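Local coordinates for protein type I site-specific restriction-modification system, R (Restriction) subunit (PDB 3H1T) that probably binds and hydrolyses ATP to translocate and cleave DNA as the restriction subunit of a type I restriction enzyme, here as a fragment with nuclease-like and helicase-like domains, at residues V61-R70 with L543-W551. Numbering follows the deposited sequence.
Sequences VQFKGSKVQR and LREDYGKLW
Val61 and Leu550 are the closest pair of CA atoms, 7.0 Å apart, where one side of the β-hairpin 61-70 meets the loop 543-551. The hairpin closes in a type II' turn from Lys64 to Lys67, and Val61, Phe63, Val68 and Arg70 all direct their CB atoms toward the loop. Phe63 makes a T-shaped contact with Trp551: its CZ reaches Trp551 CG at 3.5 Å, the ring planes stand at 76°, and CZ lies over one indole face, offset toward the rim. Trp551 chi1 (56°) carries the indole toward the hairpin, and chi2 turns its face to the Phe63 edge. Arg375 makes cation-pi contacts with both rings. Beside them, Val68 CG2 meets Leu550 CD1 at 3.7 Å. Val61 CG1 rests against Leu550 O at 3.8 Å, its CG2 being a looser 4.3 Å from both Leu550 CD2 and Leu543 CD2. At the open end of the hairpin, a bend at chi3 brings the Arg70 guanidinium to Glu545: NH1 forms a salt bridge of 3.1 Å with OE1, the two planes 50° apart and so not coplanar. Arg70 NE hydrogen-bonds Gly59 O, a second hold on the guanidinium. A G1 β-bulge, in which Gly548 and Lys549 face Arg544, shapes the loop. This is an interdomain contact: a hairpin inserted between strands 49-55 and 75-81 of the N-terminal sheet rests on the second RecA-like (helicase C-terminal) domain, whose sheet includes strand 552-556.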
ATOM      1  N   VAL A  61       6.987  -1.671  13.933  1.00 34.71           N
ATOM      2  CA  VAL A  61       8.359  -2.078  14.182  1.00 36.36           C
ATOM      3  C   VAL A  61       8.992  -0.906  14.918  1.00 40.14           C
ATOM      4  O   VAL A  61       9.075   0.204  14.389  1.00 39.79           O
ATOM      5  CB  VAL A  61       9.139  -2.326  12.876  1.00 27.28           C
ATOM      6  CG1 VAL A  61      10.643  -2.329  13.173  1.00 24.15           C
ATOM      7  CG2 VAL A  61       8.734  -3.657  12.261  1.00 23.84           C
ATOM      8  N   GLN A  62       9.418  -1.155  16.149  1.00 44.10           N
ATOM      9  CA  GLN A  62      10.023  -0.125  16.984  1.00 48.55           C
ATOM     10  C   GLN A  62      11.452  -0.458  17.358  1.00 51.64           C
ATOM     11  O   GLN A  62      11.979  -1.515  17.000  1.00 52.12           O
ATOM     12  CB  GLN A  62       9.234   0.034  18.282  1.00 64.83           C
ATOM     13  CG  GLN A  62       8.044   0.968  18.228  1.00 67.72           C
ATOM     14  CD  GLN A  62       7.066   0.681  19.350  1.00 69.79           C
ATOM     15  OE1 GLN A  62       7.427   0.090  20.372  1.00 69.09           O
ATOM     16  NE2 GLN A  62       5.820   1.100  19.168  1.00 71.52           N
ATOM     17  N   PHE A  63      12.077   0.454  18.098  1.00 70.85           N
ATOM     18  CA  PHE A  63      13.444   0.267  18.565  1.00 74.65           C
ATOM     19  C   PHE A  63      13.527   0.608  20.046  1.00 77.36           C
ATOM     20  O   PHE A  63      12.802   1.464  20.553  1.00 78.11           O
ATOM     21  CB  PHE A  63      14.426   1.129  17.766  1.00 59.10           C
ATOM     22  CG  PHE A  63      14.477   0.791  16.297  1.00 59.23           C
ATOM     23  CD1 PHE A  63      13.522   1.300  15.419  1.00 59.93           C
ATOM     24  CD2 PHE A  63      15.476  -0.040  15.787  1.00 59.18           C
ATOM     25  CE1 PHE A  63      13.555   0.999  14.055  1.00 58.57           C
ATOM     26  CE2 PHE A  63      15.516  -0.351  14.416  1.00 58.63           C
ATOM     27  CZ  PHE A  63      14.553   0.175  13.553  1.00 57.80           C
ATOM     28  N   LYS A  64      14.407  -0.086  20.748  1.00 91.81           N
ATOM     29  CA  LYS A  64      14.587   0.146  22.179  1.00 93.76           C
ATOM     30  C   LYS A  64      16.056  -0.101  22.439  1.00 94.77           C
ATOM     31  O   LYS A  64      16.539  -1.226  22.251  1.00 95.23           O
ATOM     32  CB  LYS A  64      13.777  -0.852  23.008  1.00 80.77           C
ATOM     33  CG  LYS A  64      12.262  -0.849  22.814  1.00 82.32           C
ATOM     34  CD  LYS A  64      11.574   0.363  23.433  1.00 83.19           C
ATOM     35  CE  LYS A  64      10.076   0.098  23.594  1.00 83.80           C
ATOM     36  NZ  LYS A  64       9.540  -0.672  22.432  1.00 84.49           N
ATOM     37  N   GLY A  65      16.766   0.923  22.899  1.00 85.53           N
ATOM     38  CA  GLY A  65      18.188   0.759  23.127  1.00 85.85           C
ATOM     39  C   GLY A  65      18.778   0.482  21.755  1.00 85.85           C
ATOM     40  O   GLY A  65      18.430   1.130  20.762  1.00 85.26           O
ATOM     41  N   SER A  66      19.657  -0.498  21.671  1.00 91.11           N
ATOM     42  CA  SER A  66      20.262  -0.852  20.400  1.00 91.32           C
ATOM     43  C   SER A  66      19.475  -1.997  19.764  1.00 90.38           C
ATOM     44  O   SER A  66      19.871  -2.519  18.723  1.00 90.38           O
ATOM     45  CB  SER A  66      21.722  -1.259  20.656  1.00 78.81           C
ATOM     46  OG  SER A  66      21.858  -1.786  21.970  1.00 78.13           O
ATOM     47  N   LYS A  67      18.338  -2.360  20.358  1.00 78.83           N
ATOM     48  CA  LYS A  67      17.548  -3.498  19.873  1.00 77.41           C
ATOM     49  C   LYS A  67      16.149  -3.216  19.304  1.00 75.72           C
ATOM     50  O   LYS A  67      15.476  -2.274  19.728  1.00 75.28           O
ATOM     51  CB  LYS A  67      17.506  -4.513  21.008  1.00 80.30           C
ATOM     52  CG  LYS A  67      18.929  -4.680  21.585  1.00 81.80           C
ATOM     53  CD  LYS A  67      18.963  -5.100  23.054  1.00 81.16           C
ATOM     54  CE  LYS A  67      18.540  -3.985  24.017  1.00 81.25           C
ATOM     55  NZ  LYS A  67      19.545  -2.888  24.209  1.00 81.59           N
ATOM     56  N   VAL A  68      15.717  -4.035  18.344  1.00 66.35           N
ATOM     57  CA  VAL A  68      14.417  -3.839  17.678  1.00 63.53           C
ATOM     58  C   VAL A  68      13.288  -4.801  18.049  1.00 61.15           C
ATOM     59  O   VAL A  68      13.538  -5.947  18.410  1.00 60.48           O
ATOM     60  CB  VAL A  68      14.581  -3.911  16.115  1.00 63.96           C
ATOM     61  CG1 VAL A  68      15.991  -3.481  15.717  1.00 64.42           C
ATOM     62  CG2 VAL A  68      14.266  -5.308  15.601  1.00 63.99           C
ATOM     63  N   GLN A  69      12.048  -4.317  17.928  1.00 59.18           N
ATOM     64  CA  GLN A  69      10.844  -5.109  18.229  1.00 57.65           C
ATOM     65  C   GLN A  69       9.568  -4.440  17.711  1.00 54.48           C
ATOM     66  O   GLN A  69       9.591  -3.304  17.249  1.00 54.05           O
ATOM     67  CB  GLN A  69      10.707  -5.307  19.750  1.00 73.71           C
ATOM     68  CG  GLN A  69      10.744  -4.001  20.527  1.00 75.15           C
ATOM     69  CD  GLN A  69      10.508  -4.177  22.012  1.00 77.21           C
ATOM     70  OE1 GLN A  69       9.381  -4.412  22.452  1.00 80.20           O
ATOM     71  NE2 GLN A  69      11.572  -4.071  22.797  1.00 77.65           N
ATOM     72  N   ARG A  70       8.459  -5.166  17.771  1.00 44.41           N
ATOM     73  CA  ARG A  70       7.165  -4.637  17.367  1.00 41.48           C
ATOM     74  C   ARG A  70       6.498  -4.259  18.688  1.00 40.42           C
ATOM     75  O   ARG A  70       6.680  -4.947  19.684  1.00 39.88           O
ATOM     76  CB  ARG A  70       6.321  -5.728  16.676  1.00 40.39           C
ATOM     77  CG  ARG A  70       7.008  -6.504  15.571  1.00 40.17           C
ATOM     78  CD  ARG A  70       6.016  -7.377  14.823  1.00 39.91           C
ATOM     79  NE  ARG A  70       5.417  -6.670  13.695  1.00 40.24           N
ATOM     80  CZ  ARG A  70       5.767  -6.855  12.428  1.00 40.08           C
ATOM     81  NH1 ARG A  70       6.712  -7.727  12.120  1.00 36.53           N
ATOM     82  NH2 ARG A  70       5.170  -6.166  11.471  1.00 41.11           N
ATOM     83  N   LEU A 543       8.353  -5.618   4.131  1.00 45.53           N
ATOM     84  CA  LEU A 543       8.816  -6.353   5.310  1.00 45.30           C
ATOM     85  C   LEU A 543       9.058  -7.843   5.057  1.00 46.50           C
ATOM     86  O   LEU A 543       8.359  -8.488   4.270  1.00 46.14           O
ATOM     87  CB  LEU A 543       7.823  -6.207   6.466  1.00 29.65           C
ATOM     88  CG  LEU A 543       7.776  -4.953   7.342  1.00 27.40           C
ATOM     89  CD1 LEU A 543       6.545  -5.015   8.226  1.00 26.91           C
ATOM     90  CD2 LEU A 543       9.030  -4.860   8.193  1.00 26.24           C
ATOM     91  N   ARG A 544      10.066  -8.375   5.743  1.00 41.35           N
ATOM     92  CA  ARG A 544      10.446  -9.778   5.632  1.00 42.51           C
ATOM     93  C   ARG A 544      11.176 -10.185   6.906  1.00 44.70           C
ATOM     94  O   ARG A 544      12.352 -10.566   6.886  1.00 45.63           O
ATOM     95  CB  ARG A 544      11.356 -10.001   4.426  1.00 42.64           C
ATOM     96  CG  ARG A 544      10.709 -10.783   3.302  1.00 43.63           C
ATOM     97  CD  ARG A 544      10.103 -12.091   3.805  1.00 43.42           C
ATOM     98  NE  ARG A 544       9.399 -12.812   2.747  1.00 46.48           N
ATOM     99  CZ  ARG A 544       8.740 -13.956   2.919  1.00 46.59           C
ATOM    100  NH1 ARG A 544       8.685 -14.520   4.118  1.00 48.37           N
ATOM    101  NH2 ARG A 544       8.137 -14.541   1.890  1.00 45.46           N
ATOM    102  N   GLU A 545      10.459 -10.063   8.015  1.00 38.89           N
ATOM    103  CA  GLU A 545      10.943 -10.402   9.351  1.00 38.02           C
ATOM    104  C   GLU A 545      11.523 -11.792   9.247  1.00 38.66           C
ATOM    105  O   GLU A 545      12.480 -12.158   9.939  1.00 38.97           O
ATOM    106  CB  GLU A 545       9.743 -10.388  10.281  1.00 51.37           C
ATOM    107  CG  GLU A 545       9.941 -10.846  11.702  1.00 52.73           C
ATOM    108  CD  GLU A 545       8.724 -10.509  12.557  1.00 53.59           C
ATOM    109  OE1 GLU A 545       7.588 -10.697  12.074  1.00 52.64           O
ATOM    110  OE2 GLU A 545       8.901 -10.064  13.709  1.00 52.99           O
ATOM    111  N   ASP A 546      10.899 -12.557   8.362  1.00 48.62           N
ATOM    112  CA  ASP A 546      11.247 -13.934   8.051  1.00 49.00           C
ATOM    113  C   ASP A 546      12.754 -14.031   7.785  1.00 48.74           C
ATOM    114  O   ASP A 546      13.454 -14.870   8.354  1.00 48.22           O
ATOM    115  CB  ASP A 546      10.438 -14.336   6.812  1.00 56.14           C
ATOM    116  CG  ASP A 546      10.337 -15.824   6.626  1.00 58.50           C
ATOM    117  OD1 ASP A 546      10.315 -16.553   7.636  1.00 60.62           O
ATOM    118  OD2 ASP A 546      10.250 -16.266   5.462  1.00 60.80           O
ATOM    119  N   TYR A 547      13.235 -13.142   6.923  1.00 48.10           N
ATOM    120  CA  TYR A 547      14.632 -13.078   6.516  1.00 48.74           C
ATOM    121  C   TYR A 547      15.404 -11.899   7.117  1.00 48.04           C
ATOM    122  O   TYR A 547      16.245 -11.302   6.451  1.00 48.08           O
ATOM    123  CB  TYR A 547      14.685 -13.026   4.991  1.00 50.36           C
ATOM    124  CG  TYR A 547      14.432 -14.382   4.381  1.00 52.95           C
ATOM    125  CD1 TYR A 547      15.477 -15.291   4.233  1.00 54.55           C
ATOM    126  CD2 TYR A 547      13.142 -14.803   4.051  1.00 53.49           C
ATOM    127  CE1 TYR A 547      15.251 -16.583   3.784  1.00 55.81           C
ATOM    128  CE2 TYR A 547      12.905 -16.103   3.601  1.00 55.01           C
ATOM    129  CZ  TYR A 547      13.968 -16.985   3.476  1.00 56.27           C
ATOM    130  OH  TYR A 547      13.744 -18.285   3.085  1.00 59.46           O
ATOM    131  N   GLY A 548      15.109 -11.561   8.369  1.00 44.29           N
ATOM    132  CA  GLY A 548      15.802 -10.460   9.019  1.00 42.79           C
ATOM    133  C   GLY A 548      15.535  -9.075   8.456  1.00 42.36           C
ATOM    134  O   GLY A 548      16.277  -8.131   8.743  1.00 42.69           O
ATOM    135  N   LYS A 549      14.477  -8.932   7.665  1.00 37.88           N
ATOM    136  CA  LYS A 549      14.158  -7.633   7.089  1.00 35.89           C
ATOM    137  C   LYS A 549      13.057  -6.932   7.881  1.00 36.36           C
ATOM    138  O   LYS A 549      11.879  -7.267   7.739  1.00 34.31           O
ATOM    139  CB  LYS A 549      13.732  -7.804   5.630  1.00 37.90           C
ATOM    140  CG  LYS A 549      13.140  -6.551   5.006  1.00 36.34           C
ATOM    141  CD  LYS A 549      14.099  -5.382   5.123  1.00 34.77           C
ATOM    142  CE  LYS A 549      13.484  -4.103   4.586  1.00 31.96           C
ATOM    143  NZ  LYS A 549      13.108  -4.233   3.151  1.00 25.09           N
ATOM    144  N   LEU A 550      13.442  -5.963   8.711  1.00 43.23           N
ATOM    145  CA  LEU A 550      12.475  -5.215   9.517  1.00 43.55           C
ATOM    146  C   LEU A 550      12.454  -3.709   9.275  1.00 43.64           C
ATOM    147  O   LEU A 550      11.446  -3.056   9.540  1.00 45.83           O
ATOM    148  CB  LEU A 550      12.708  -5.484  11.005  1.00 41.62           C
ATOM    149  CG  LEU A 550      12.426  -6.934  11.389  1.00 42.92           C
ATOM    150  CD1 LEU A 550      12.808  -7.201  12.839  1.00 44.71           C
ATOM    151  CD2 LEU A 550      10.961  -7.215  11.145  1.00 42.28           C
ATOM    152  N   TRP A 551      13.560  -3.157   8.792  1.00 37.37           N
ATOM    153  CA  TRP A 551      13.646  -1.728   8.496  1.00 36.51           C
ATOM    154  C   TRP A 551      14.735  -1.516   7.458  1.00 34.62           C
ATOM    155  O   TRP A 551      15.439  -2.458   7.107  1.00 33.81           O
ATOM    156  CB  TRP A 551      13.962  -0.922   9.769  1.00 37.54           C
ATOM    157  CG  TRP A 551      15.212  -1.357  10.465  1.00 39.93           C
ATOM    158  CD1 TRP A 551      15.352  -2.420  11.312  1.00 41.29           C
ATOM    159  CD2 TRP A 551      16.517  -0.785  10.321  1.00 41.90           C
ATOM    160  NE1 TRP A 551      16.666  -2.549  11.703  1.00 42.27           N
ATOM    161  CE2 TRP A 551      17.403  -1.561  11.105  1.00 43.25           C
ATOM    162  CE3 TRP A 551      17.028   0.303   9.603  1.00 43.00           C
ATOM    163  CZ2 TRP A 551      18.775  -1.280  11.192  1.00 44.94           C
ATOM    164  CZ3 TRP A 551      18.394   0.583   9.691  1.00 44.57           C
ATOM    165  CH2 TRP A 551      19.249  -0.210  10.477  1.00 45.09           C
TER